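Side-chain contacts in tryptophan halogenase superfamily (Brevundimonas sp. BAL3, PDB 6FRL), which probably uses reduced flavin, oxygen and halide to halogenate an aromatic substrate, with a preference for bromination over chlorination: residues V15-G20 against K227-G232; A126-P131 against E482-I487; Y135-A140 against S159-A164; K366-D371 against D380-Q385. All coordinates share one frame; numbering follows the deposited sequence.

Contact 1: V15-G20 against K227-G232; sequences VIVGGG and KGLVIG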
loop_
_atom_site.group_PDB
_atom_site.type_symbol
_atom_site.label_atom_id
_atom_site.label_comp_id
_atom_site.label_asym_id
_atom_site.label_seq_id
_atom_site.Cartn_x
_atom_site.Cartn_y
_atom_site.Cartn_z
ATOM N N VAL B 15 2.610 -5.524 31.869
ATOM C CA VAL B 15 1.437 -5.596 32.720
ATOM C C VAL B 15 0.232 -5.137 31.918
ATOM O O VAL B 15 0.190 -4.002 31.456
ATOM C CB VAL B 15 1.581 -4.711 33.992
ATOM C CG1 VAL B 15 0.323 -4.803 34.872
ATOM C CG2 VAL B 15 2.828 -5.106 34.783
ATOM N N ILE B 16 -0.752 -6.010 31.791
ATOM C CA ILE B 16 -1.902 -5.746 30.973
ATOM C C ILE B 16 -3.010 -5.439 31.955
ATOM O O ILE B 16 -3.377 -6.300 32.764
ATOM C CB ILE B 16 -2.245 -6.992 30.098
ATOM C CG1 ILE B 16 -1.116 -7.273 29.114
ATOM C CG2 ILE B 16 -3.540 -6.789 29.338
ATOM C CD1 ILE B 16 -1.213 -8.602 28.442
ATOM N N VAL B 17 -3.579 -4.239 31.842
ATOM C CA VAL B 17 -4.567 -3.771 32.790
ATOM C C VAL B 17 -5.955 -3.968 32.225
ATOM O O VAL B 17 -6.432 -3.139 31.476
ATOM C CB VAL B 17 -4.326 -2.296 33.122
ATOM C CG1 VAL B 17 -5.362 -1.763 34.104
ATOM C CG2 VAL B 17 -2.891 -2.084 33.585
ATOM N N GLY B 18 -6.608 -5.064 32.625
ATOM C CA GLY B 18 -7.941 -5.446 32.180
ATOM C C GLY B 18 -7.866 -6.743 31.365
ATOM O O GLY B 18 -6.903 -6.979 30.639
ATOM N N GLY B 19 -8.871 -7.605 31.524
ATOM C CA GLY B 19 -9.038 -8.801 30.709
ATOM C C GLY B 19 -10.016 -8.523 29.584
ATOM O O GLY B 19 -9.846 -7.553 28.844
ATOM N N GLY B 20 -11.049 -9.354 29.480
ATOM C CA GLY B 20 -11.933 -9.376 28.299
ATOM C C GLY B 20 -11.199 -9.756 27.021
ATOM O O GLY B 20 -10.164 -10.433 27.052
ATOM N N LYS B 227 -13.258 3.990 30.151
ATOM C CA LYS B 227 -12.734 5.008 31.091
ATOM C C LYS B 227 -11.252 5.358 30.890
ATOM O O LYS B 227 -10.845 6.512 31.053
ATOM C CB LYS B 227 -12.990 4.620 32.556
ATOM C CG LYS B 227 -12.253 3.364 33.000
ATOM C CD LYS B 227 -12.919 2.638 34.164
ATOM C CE LYS B 227 -12.589 1.145 34.117
ATOM N NZ LYS B 227 -13.029 0.415 35.334
ATOM N N GLY B 228 -10.439 4.371 30.536
ATOM C CA GLY B 228 -9.018 4.614 30.238
ATOM C C GLY B 228 -8.219 4.938 31.471
ATOM O O GLY B 228 -7.739 6.043 31.636
ATOM N N LEU B 229 -8.049 3.931 32.308
ATOM C CA LEU B 229 -7.503 4.058 33.673
ATOM C C LEU B 229 -6.072 4.541 33.691
ATOM O O LEU B 229 -5.680 5.279 34.597
ATOM C CB LEU B 229 -7.545 2.695 34.398
ATOM C CG LEU B 229 -7.588 2.740 35.924
ATOM C CD1 LEU B 229 -9.062 2.780 36.294
ATOM C CD2 LEU B 229 -6.909 1.565 36.615
ATOM N N VAL B 230 -5.272 4.080 32.733
ATOM C CA VAL B 230 -3.878 4.491 32.674
ATOM C C VAL B 230 -3.646 5.568 31.604
ATOM O O VAL B 230 -3.077 6.609 31.898
ATOM C CB VAL B 230 -2.936 3.298 32.448
ATOM C CG1 VAL B 230 -1.476 3.695 32.700
ATOM C CG2 VAL B 230 -3.320 2.151 33.363
ATOM N N ILE B 231 -4.085 5.323 30.371
ATOM C CA ILE B 231 -3.852 6.268 29.270
ATOM C C ILE B 231 -4.559 7.603 29.546
ATOM O O ILE B 231 -4.011 8.664 29.257
ATOM C CB ILE B 231 -4.270 5.663 27.882
ATOM C CG1 ILE B 231 -3.645 6.431 26.701
ATOM C CG2 ILE B 231 -5.774 5.579 27.732
ATOM C CD1 ILE B 231 -2.138 6.291 26.564
ATOM N N GLY B 232 -5.746 7.543 30.153
ATOM C CA GLY B 232 -6.602 8.724 30.353
ATOM C C GLY B 232 -6.500 9.360 31.722
ATOM O O GLY B 232 -6.114 10.512 31.809
#

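Contact 2: A126-P131 against E482-I487; sequences AGDAAP and EMRANI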
loop_
_atom_site.group_PDB
_atom_site.type_symbol
_atom_site.label_atom_id
_atom_site.label_comp_id
_atom_site.label_asym_id
_atom_site.label_seq_id
_atom_site.Cartn_x
_atom_site.Cartn_y
_atom_site.Cartn_z
ATOM N N ALA B 126 -26.372 -0.465 -21.409
ATOM C CA ALA B 126 -27.092 -1.055 -22.541
ATOM C C ALA B 126 -28.327 -1.895 -22.208
ATOM O O ALA B 126 -28.827 -2.569 -23.105
ATOM C CB ALA B 126 -26.130 -1.874 -23.398
ATOM N N GLY B 127 -28.824 -1.883 -20.967
ATOM C CA GLY B 127 -30.152 -2.455 -20.665
ATOM C C GLY B 127 -30.246 -3.671 -19.739
ATOM O O GLY B 127 -31.265 -3.863 -19.065
ATOM N N ASP B 128 -29.199 -4.505 -19.717
ATOM C CA ASP B 128 -29.035 -5.590 -18.711
ATOM C C ASP B 128 -29.260 -5.121 -17.242
ATOM O O ASP B 128 -28.666 -4.124 -16.789
ATOM C CB ASP B 128 -27.620 -6.176 -18.822
ATOM C CG ASP B 128 -27.451 -7.480 -18.077
ATOM O OD1 ASP B 128 -28.183 -7.737 -17.098
ATOM O OD2 ASP B 128 -26.575 -8.264 -18.502
ATOM N N ALA B 129 -30.086 -5.864 -16.503
ATOM C CA ALA B 129 -30.469 -5.501 -15.124
ATOM C C ALA B 129 -29.867 -6.393 -13.992
ATOM O O ALA B 129 -30.293 -6.280 -12.829
ATOM C CB ALA B 129 -31.993 -5.479 -15.029
ATOM N N ALA B 130 -28.886 -7.249 -14.334
ATOM C CA ALA B 130 -28.266 -8.166 -13.355
ATOM C C ALA B 130 -27.472 -7.426 -12.269
ATOM O O ALA B 130 -26.539 -6.688 -12.594
ATOM C CB ALA B 130 -27.355 -9.168 -14.043
ATOM N N PRO B 131 -27.814 -7.655 -10.980
ATOM C CA PRO B 131 -27.122 -6.926 -9.925
ATOM C C PRO B 131 -25.623 -7.215 -9.937
ATOM O O PRO B 131 -25.188 -8.292 -10.362
ATOM C CB PRO B 131 -27.730 -7.492 -8.634
ATOM C CG PRO B 131 -28.906 -8.330 -9.036
ATOM C CD PRO B 131 -28.653 -8.750 -10.448
ATOM N N GLU B 482 -22.049 -16.163 -18.700
ATOM C CA GLU B 482 -21.219 -17.317 -18.291
ATOM C C GLU B 482 -20.687 -17.226 -16.841
ATOM O O GLU B 482 -20.749 -18.203 -16.093
ATOM C CB GLU B 482 -20.071 -17.485 -19.303
ATOM C CG GLU B 482 -19.052 -18.599 -19.071
ATOM C CD GLU B 482 -18.049 -18.722 -20.245
ATOM O OE1 GLU B 482 -18.310 -18.160 -21.340
ATOM O OE2 GLU B 482 -16.979 -19.378 -20.094
ATOM N N MET B 483 -20.157 -16.056 -16.456
ATOM C CA MET B 483 -19.707 -15.791 -15.083
ATOM C C MET B 483 -20.875 -15.962 -14.123
ATOM O O MET B 483 -20.777 -16.688 -13.154
ATOM C CB MET B 483 -19.171 -14.370 -14.945
ATOM C CG MET B 483 -17.747 -14.200 -15.442
ATOM S SD MET B 483 -17.003 -12.591 -15.062
ATOM C CE MET B 483 -17.469 -11.638 -16.490
ATOM N N ARG B 484 -21.968 -15.278 -14.424
ATOM C CA ARG B 484 -23.189 -15.237 -13.632
ATOM C C ARG B 484 -23.714 -16.651 -13.357
ATOM O O ARG B 484 -24.115 -16.980 -12.248
ATOM C CB ARG B 484 -24.204 -14.365 -14.405
ATOM C CG ARG B 484 -25.468 -13.957 -13.697
ATOM C CD ARG B 484 -26.091 -12.696 -14.305
ATOM N NE ARG B 484 -26.673 -12.889 -15.644
ATOM C CZ ARG B 484 -26.199 -12.400 -16.791
ATOM N NH1 ARG B 484 -25.065 -11.688 -16.861
ATOM N NH2 ARG B 484 -26.851 -12.677 -17.916
ATOM N N ALA B 485 -23.640 -17.494 -14.374
ATOM C CA ALA B 485 -24.026 -18.896 -14.280
ATOM C C ALA B 485 -23.011 -19.758 -13.506
ATOM O O ALA B 485 -23.436 -20.573 -12.698
ATOM C CB ALA B 485 -24.252 -19.468 -15.674
ATOM N N ASN B 486 -21.705 -19.602 -13.743
ATOM C CA ASN B 486 -20.682 -20.376 -12.998
ATOM C C ASN B 486 -20.887 -20.244 -11.479
ATOM O O ASN B 486 -20.864 -21.222 -10.726
ATOM C CB ASN B 486 -19.242 -19.925 -13.330
ATOM C CG ASN B 486 -18.793 -20.312 -14.746
ATOM O OD1 ASN B 486 -19.301 -21.263 -15.344
ATOM N ND2 ASN B 486 -17.831 -19.554 -15.296
ATOM N N ILE B 487 -21.086 -19.007 -11.042
ATOM C CA ILE B 487 -21.373 -18.727 -9.628
ATOM C C ILE B 487 -22.696 -19.362 -9.160
ATOM O O ILE B 487 -22.733 -19.998 -8.113
ATOM C CB ILE B 487 -21.324 -17.198 -9.321
ATOM C CG1 ILE B 487 -19.876 -16.741 -9.318
ATOM C CG2 ILE B 487 -21.983 -16.879 -7.975
ATOM C CD1 ILE B 487 -19.706 -15.245 -9.253
#

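Contact 3: Y135-A140 against S159-A164; sequences YSLGAA and SVFDWA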
loop_
_atom_site.group_PDB
_atom_site.type_symbol
_atom_site.label_atom_id
_atom_site.label_comp_id
_atom_site.label_asym_id
_atom_site.label_seq_id
_atom_site.Cartn_x
_atom_site.Cartn_y
_atom_site.Cartn_z
ATOM N N TYR B 135 -22.105 -11.393 -9.421
ATOM C CA TYR B 135 -20.730 -11.718 -9.803
ATOM C C TYR B 135 -19.774 -11.897 -8.639
ATOM O O TYR B 135 -18.577 -11.937 -8.863
ATOM C CB TYR B 135 -20.177 -10.670 -10.757
ATOM C CG TYR B 135 -21.039 -10.469 -11.961
ATOM C CD1 TYR B 135 -22.070 -9.538 -11.942
ATOM C CD2 TYR B 135 -20.828 -11.195 -13.135
ATOM C CE1 TYR B 135 -22.893 -9.355 -13.038
ATOM C CE2 TYR B 135 -21.650 -11.011 -14.252
ATOM C CZ TYR B 135 -22.669 -10.078 -14.187
ATOM O OH TYR B 135 -23.469 -9.869 -15.273
ATOM N N SER B 136 -20.307 -12.013 -7.415
ATOM C CA SER B 136 -19.540 -12.357 -6.202
ATOM C C SER B 136 -20.008 -13.683 -5.632
ATOM O O SER B 136 -21.164 -13.807 -5.199
ATOM C CB SER B 136 -19.750 -11.299 -5.108
ATOM O OG SER B 136 -19.202 -11.729 -3.858
ATOM N N LEU B 137 -19.111 -14.656 -5.594
ATOM C CA LEU B 137 -19.408 -15.968 -5.037
ATOM C C LEU B 137 -19.745 -15.850 -3.565
ATOM O O LEU B 137 -20.697 -16.475 -3.082
ATOM C CB LEU B 137 -18.243 -16.920 -5.262
ATOM C CG LEU B 137 -18.266 -18.292 -4.605
ATOM C CD1 LEU B 137 -19.539 -19.034 -4.973
ATOM C CD2 LEU B 137 -17.034 -19.091 -5.018
ATOM N N GLY B 138 -18.992 -15.015 -2.855
ATOM C CA GLY B 138 -19.226 -14.807 -1.424
ATOM C C GLY B 138 -20.655 -14.393 -1.154
ATOM O O GLY B 138 -21.363 -15.016 -0.323
ATOM N N ALA B 139 -21.085 -13.356 -1.876
ATOM C CA ALA B 139 -22.414 -12.769 -1.715
ATOM C C ALA B 139 -23.508 -13.742 -2.088
ATOM O O ALA B 139 -24.495 -13.858 -1.377
ATOM C CB ALA B 139 -22.539 -11.520 -2.555
ATOM N N ALA B 140 -23.325 -14.435 -3.211
ATOM C CA ALA B 140 -24.264 -15.481 -3.683
ATOM C C ALA B 140 -24.405 -16.619 -2.663
ATOM O O ALA B 140 -25.515 -17.066 -2.389
ATOM C CB ALA B 140 -23.821 -16.027 -5.046
ATOM N N SER B 159 -13.486 -17.629 -7.992
ATOM C CA SER B 159 -13.706 -18.584 -6.897
ATOM C C SER B 159 -13.085 -18.126 -5.572
ATOM O O SER B 159 -13.163 -18.858 -4.593
ATOM C CB SER B 159 -13.225 -19.997 -7.303
ATOM O OG SER B 159 -12.028 -19.923 -8.059
ATOM N N VAL B 160 -12.524 -16.912 -5.535
ATOM C CA VAL B 160 -11.846 -16.409 -4.340
ATOM C C VAL B 160 -12.831 -15.647 -3.464
ATOM O O VAL B 160 -13.399 -14.651 -3.886
ATOM C CB VAL B 160 -10.663 -15.455 -4.675
ATOM C CG1 VAL B 160 -9.906 -15.066 -3.403
ATOM C CG2 VAL B 160 -9.708 -16.118 -5.657
ATOM N N PHE B 161 -13.017 -16.127 -2.241
ATOM C CA PHE B 161 -13.768 -15.412 -1.192
ATOM C C PHE B 161 -13.092 -15.734 0.141
ATOM O O PHE B 161 -12.322 -16.707 0.215
ATOM C CB PHE B 161 -15.275 -15.794 -1.171
ATOM C CG PHE B 161 -15.543 -17.255 -0.878
ATOM C CD1 PHE B 161 -15.352 -18.216 -1.854
ATOM C CD2 PHE B 161 -16.013 -17.670 0.363
ATOM C CE1 PHE B 161 -15.625 -19.562 -1.598
ATOM C CE2 PHE B 161 -16.255 -19.025 0.628
ATOM C CZ PHE B 161 -16.067 -19.965 -0.364
ATOM N N ASP B 162 -13.355 -14.921 1.170
ATOM C CA ASP B 162 -12.935 -15.260 2.538
ATOM C C ASP B 162 -14.146 -15.297 3.489
ATOM O O ASP B 162 -15.304 -15.045 3.078
ATOM C CB ASP B 162 -11.802 -14.325 2.984
ATOM C CG ASP B 162 -10.820 -14.973 3.994
ATOM O OD1 ASP B 162 -11.013 -16.138 4.442
ATOM O OD2 ASP B 162 -9.857 -14.262 4.357
ATOM N N TRP B 163 -13.895 -15.662 4.735
ATOM C CA TRP B 163 -14.967 -15.826 5.723
ATOM C C TRP B 163 -14.457 -15.571 7.125
ATOM O O TRP B 163 -13.250 -15.646 7.385
ATOM C CB TRP B 163 -15.542 -17.236 5.629
ATOM C CG TRP B 163 -14.587 -18.371 6.040
ATOM C CD1 TRP B 163 -13.535 -18.882 5.318
ATOM C CD2 TRP B 163 -14.636 -19.132 7.269
ATOM N NE1 TRP B 163 -12.920 -19.891 6.033
ATOM C CE2 TRP B 163 -13.587 -20.070 7.222
ATOM C CE3 TRP B 163 -15.462 -19.102 8.397
ATOM C CZ2 TRP B 163 -13.358 -20.954 8.241
ATOM C CZ3 TRP B 163 -15.222 -20.005 9.429
ATOM C CH2 TRP B 163 -14.190 -20.908 9.342
ATOM N N ALA B 164 -15.382 -15.284 8.028
ATOM C CA ALA B 164 -15.032 -14.947 9.412
ATOM C C ALA B 164 -16.011 -15.617 10.370
ATOM O O ALA B 164 -16.731 -16.528 9.954
ATOM C CB ALA B 164 -15.005 -13.411 9.599
HETATM O O HOH W 1 -16.201 -13.714 -4.077
#

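Contact 4: K366-D371 against D380-Q385; sequences KALFPD and DEFNDQ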
loop_
_atom_site.group_PDB
_atom_site.type_symbol
_atom_site.label_atom_id
_atom_site.label_comp_id
_atom_site.label_asym_id
_atom_site.label_seq_id
_atom_site.Cartn_x
_atom_site.Cartn_y
_atom_site.Cartn_z
ATOM N N LYS B 366 3.773 -5.286 18.366
ATOM C CA LYS B 366 4.864 -6.211 18.009
ATOM C C LYS B 366 5.847 -5.635 16.970
ATOM O O LYS B 366 7.060 -5.691 17.167
ATOM C CB LYS B 366 4.305 -7.556 17.530
ATOM C CG LYS B 366 3.573 -8.325 18.635
ATOM C CD LYS B 366 3.279 -9.776 18.267
ATOM C CE LYS B 366 2.159 -9.886 17.239
ATOM N NZ LYS B 366 2.057 -11.284 16.756
ATOM N N ALA B 367 5.338 -5.059 15.887
ATOM C CA ALA B 367 6.221 -4.469 14.843
ATOM C C ALA B 367 7.094 -3.284 15.361
ATOM O O ALA B 367 8.201 -3.047 14.864
ATOM C CB ALA B 367 5.384 -4.049 13.622
ATOM N N LEU B 368 6.577 -2.557 16.354
ATOM C CA LEU B 368 7.263 -1.409 16.945
ATOM C C LEU B 368 7.581 -1.636 18.415
ATOM O O LEU B 368 7.766 -0.661 19.141
ATOM C CB LEU B 368 6.422 -0.122 16.772
ATOM C CG LEU B 368 6.067 0.288 15.339
ATOM C CD1 LEU B 368 4.981 1.357 15.300
ATOM C CD2 LEU B 368 7.295 0.779 14.589
ATOM N N PHE B 369 7.682 -2.893 18.864
ATOM C CA PHE B 369 7.960 -3.182 20.299
ATOM C C PHE B 369 9.163 -2.403 20.805
ATOM O O PHE B 369 10.206 -2.397 20.162
ATOM C CB PHE B 369 8.152 -4.681 20.615
ATOM C CG PHE B 369 7.839 -5.043 22.052
ATOM C CD1 PHE B 369 6.540 -5.270 22.447
ATOM C CD2 PHE B 369 8.850 -5.161 23.000
ATOM C CE1 PHE B 369 6.235 -5.603 23.758
ATOM C CE2 PHE B 369 8.562 -5.484 24.312
ATOM C CZ PHE B 369 7.257 -5.696 24.704
ATOM N N PRO B 370 9.004 -1.722 21.929
ATOM C CA PRO B 370 10.051 -0.823 22.376
ATOM C C PRO B 370 11.071 -1.487 23.313
ATOM O O PRO B 370 10.901 -2.640 23.708
ATOM C CB PRO B 370 9.248 0.216 23.179
ATOM C CG PRO B 370 8.207 -0.619 23.864
ATOM C CD PRO B 370 7.855 -1.720 22.866
ATOM N N ASP B 371 12.121 -0.731 23.640
ATOM C CA ASP B 371 12.927 -0.949 24.827
ATOM C C ASP B 371 12.637 0.157 25.890
ATOM O O ASP B 371 11.727 1.004 25.720
ATOM C CB ASP B 371 14.417 -1.096 24.484
ATOM C CG ASP B 371 15.079 0.202 24.053
ATOM O OD1 ASP B 371 14.565 1.340 24.318
ATOM O OD2 ASP B 371 16.131 0.061 23.413
ATOM N N ASP B 380 5.776 8.042 17.981
ATOM C CA ASP B 380 5.199 8.914 16.952
ATOM C C ASP B 380 4.629 8.108 15.788
ATOM O O ASP B 380 3.501 8.349 15.381
ATOM C CB ASP B 380 6.211 9.946 16.447
ATOM C CG ASP B 380 6.501 11.056 17.469
ATOM O OD1 ASP B 380 5.840 11.171 18.540
ATOM O OD2 ASP B 380 7.419 11.828 17.187
ATOM N N GLU B 381 5.393 7.151 15.275
ATOM C CA GLU B 381 4.902 6.266 14.218
ATOM C C GLU B 381 3.667 5.453 14.649
ATOM O O GLU B 381 2.701 5.402 13.927
ATOM C CB GLU B 381 6.028 5.325 13.733
ATOM C CG GLU B 381 5.675 4.400 12.562
ATOM C CD GLU B 381 5.301 5.136 11.264
ATOM O OE1 GLU B 381 4.675 4.460 10.404
ATOM O OE2 GLU B 381 5.560 6.378 11.139
ATOM N N PHE B 382 3.711 4.822 15.826
ATOM C CA PHE B 382 2.561 4.068 16.360
ATOM C C PHE B 382 1.350 4.976 16.455
ATOM O O PHE B 382 0.263 4.606 16.026
ATOM C CB PHE B 382 2.884 3.457 17.730
ATOM C CG PHE B 382 1.805 2.540 18.289
ATOM C CD1 PHE B 382 0.645 3.054 18.869
ATOM C CD2 PHE B 382 1.986 1.165 18.311
ATOM C CE1 PHE B 382 -0.328 2.203 19.394
ATOM C CE2 PHE B 382 1.009 0.311 18.843
ATOM C CZ PHE B 382 -0.147 0.833 19.383
ATOM N N ASN B 383 1.540 6.167 16.992
ATOM C CA ASN B 383 0.427 7.110 17.185
ATOM C C ASN B 383 -0.140 7.578 15.878
ATOM O O ASN B 383 -1.376 7.665 15.737
ATOM C CB ASN B 383 0.819 8.288 18.100
ATOM C CG ASN B 383 0.909 7.872 19.563
ATOM O OD1 ASN B 383 0.184 6.972 20.003
ATOM N ND2 ASN B 383 1.812 8.519 20.330
ATOM N N ASP B 384 0.748 7.799 14.909
ATOM C CA ASP B 384 0.343 8.236 13.572
ATOM C C ASP B 384 -0.437 7.155 12.801
ATOM O O ASP B 384 -1.495 7.425 12.243
ATOM C CB ASP B 384 1.553 8.743 12.760
ATOM C CG ASP B 384 1.120 9.457 11.477
ATOM O OD1 ASP B 384 0.469 10.521 11.549
ATOM O OD2 ASP B 384 1.395 8.924 10.390
ATOM N N GLN B 385 0.077 5.932 12.784
ATOM C CA GLN B 385 -0.622 4.828 12.112
ATOM C C GLN B 385 -2.021 4.659 12.721
ATOM O O GLN B 385 -3.017 4.642 11.998
ATOM C CB GLN B 385 0.171 3.501 12.212
ATOM C CG GLN B 385 1.502 3.465 11.487
ATOM C CD GLN B 385 2.210 2.099 11.538
ATOM O OE1 GLN B 385 1.612 1.054 11.841
ATOM N NE2 GLN B 385 3.514 2.107 11.227
#

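Contact 1: V15-G20 against K227-G232
The two methyls of V17 divide their contacts between L229 and V230, joining a strand to the start of a short helix in what is probably the Rossmann-type flavin-binding fold. V17 ends strand 13-17, and G18 and G20 follow it in a GxGxxG pattern of the strand-turn-helix kind that usually binds the dinucleotide in such folds. The helix that begins at L229 comes after strand 219-222, the parallel neighbour of strand 13-17, and it is this helix that V17 faces.

V17 covers more of the contact than either partner. CG1 stands anti to the backbone N (chi1 179°) and reaches L229 CD2 at 4.4 Å, while the other branch, V17 CG2, meets V230 CG2 at 4.3 Å. Both are loose van der Waals contacts between methyls. A valine suits the place because it offers two methyls from one strand position, one for each helix residue. I192 touches both V17 and L229, and L207 also packs on V17, so the valine lies within a wider apolar layer.

The helix start is held by polar groups. G228 is the N-cap residue, with a positive phi of 71° that glycine tolerates easily; the backbone N atoms of V230 and I231 both donate to D222 OD2. One turn on, G232 N donates to G228 O at 2.9 Å.

Contact 2: A126-P131 against E482-I487
A130 sets its methyl against the aliphatic part of R484, with A130 CB lying 3.8 Å from R484 CD. The same methyl is 4.1 Å from R484 NE and approaches the guanidinium obliquely, so the arginine offers this loop both its chain and the start of its charged group. R484 leaves helix 473-492 with CG anti to the backbone N (chi1 -169°), which carries the chain out toward the loop, and a bend at chi3 (70°) then turns the guanidinium past A130 toward D128. Alanine suits its place because its methyl offers an apolar surface to R484 CD, and its small size lets the arginine come this close.

D128 comes from the opposite direction, its carboxylate plane turned 86° from that of the guanidinium. Its OD2 is 4.1 Å from R484 NH1 and well out of the guanidinium plane; at that separation, and with no N-H pointing at the oxygen, the two charges lie near each other without forming a salt bridge. The other oxygen, D128 OD1, takes the backbone N-H of A130 at 2.9 Å in an Asx turn, met on its anti side and somewhat out of the carboxylate plane. With an alanine here in place of D128, the A130 N-H would probably lose its acceptor, freeing the turn to shift, and this carboxylate would be gone from beside R484.

The polar end of R484 has its hydrogen bond elsewhere, from NH1 to Y135 OH, while A130 O accepts from W120 NE1. Charge therefore probably steers the loop and helix together only gently here, whereas direct bonding falls to the Asx turn within the loop and to the tyrosine beside it.

Contact 3: Y135-A140 against S159-A164
L137 lays one methyl against the CD1-CE1 side of the F161 ring: CD2 is 3.7 Å from F161 CD1 and equally near F161 CE1, with L137 CG a little behind. The same L137 CD2 also packs on the backbone at S159, 3.9 Å from S159 CA. F161 holds its CG between the backbone N and the carbonyl carbon (chi1 62°), which swings the ring out from the loop to meet the leucine. Were L137 replaced by an alanine, a gap would probably open beside the F161 ring and leave it freer to turn.

Next to the leucine, G138 CA approaches F161 CB at 4.1 Å. Glycine lets the backbones approach closely; a CB on it would lie about 3.6 Å from that same phenylalanine carbon, a tight fit. A water adds a polar link, accepting a weak bond from G138 N and donating to V160 O at 3.0 Å, so the helix start and the loop are also weakly linked through solvent.

Further out, S136 is the N-cap of helix 137-143: its OG accepts from A139 N at 3.2 Å in a nearly straight bond, which helps to hold the first turn that carries L137. S159 OG bonds to S156 O, and L490 of helix 473-492 packs on L137 as well. The loop leading to strand 164-168 is thus fastened to the helix mainly by apolar packing, and a single water carries the polar connection between the two segments, which suggests that shape more than charge sets their fit.

Contact 4: K366-D371 against D380-Q385
L368 pushes its side chain against helix 376-402 just as helix 354-367 gives out, in a helix-loop-helix connection where the residue just past the first helix packs on the second turn of the next.

The apolar contacts run through a single methyl. L368 CD1 lies 3.8 Å from F382 CB, sitting at the edge of the phenylalanine ring, near its plane. It also touches E381 CG at 4.2 Å, so the aliphatic part of a glutamate helps enclose it. Between these two side chains the branched end of a leucine is long enough to come close to the helix backbone as well, with CD1 3.7 Å from F382 N. F382 in turn meets W333 edge-to-face.

Contacts with the second subunit complete the setting: Q436 of that subunit packs on L368 and donates to A367 O, and its R434 donates to F369 O.

The polar contacts begin within helix 376-402 and reach R364 of the preceding helix. E381 bends at chi2 (62°), bringing its carboxylate back beside Q385, one turn on. The glutamine amide is gripped at both ends: Q385 OE1 bonds to R364 NE, and Q385 NE2 gives E381 OE1 an almost straight bond of 2.7 Å, in the amide plane, with an N-H...O angle of 174°.

Overall arrangement
Contact 1 lies on the opposite side of the chain's centre from contacts 2 and 3, which share one side. Contacts 1 and 4 have centres 18 Å apart and nearest atoms about 7 Å apart; contact 1 holds the glycine-rich turn of the probable flavin-binding fold, and contact 4 lies at the subunit interface. Contacts 2 and 3 touch, because residues of helix 473-492 in contact 2 pack on segment 135-140 of contact 3: R484 NH1 lies 2.9 Å from Y135 OH, and I487 CG2 lies 3.6 Å from A140 CB. Contact 3 is nested along the chain within the loops closed by contacts 1 and 2. The centres of contacts 1 and 2 are 51 Å apart, which places contact 2 far from the probable flavin site.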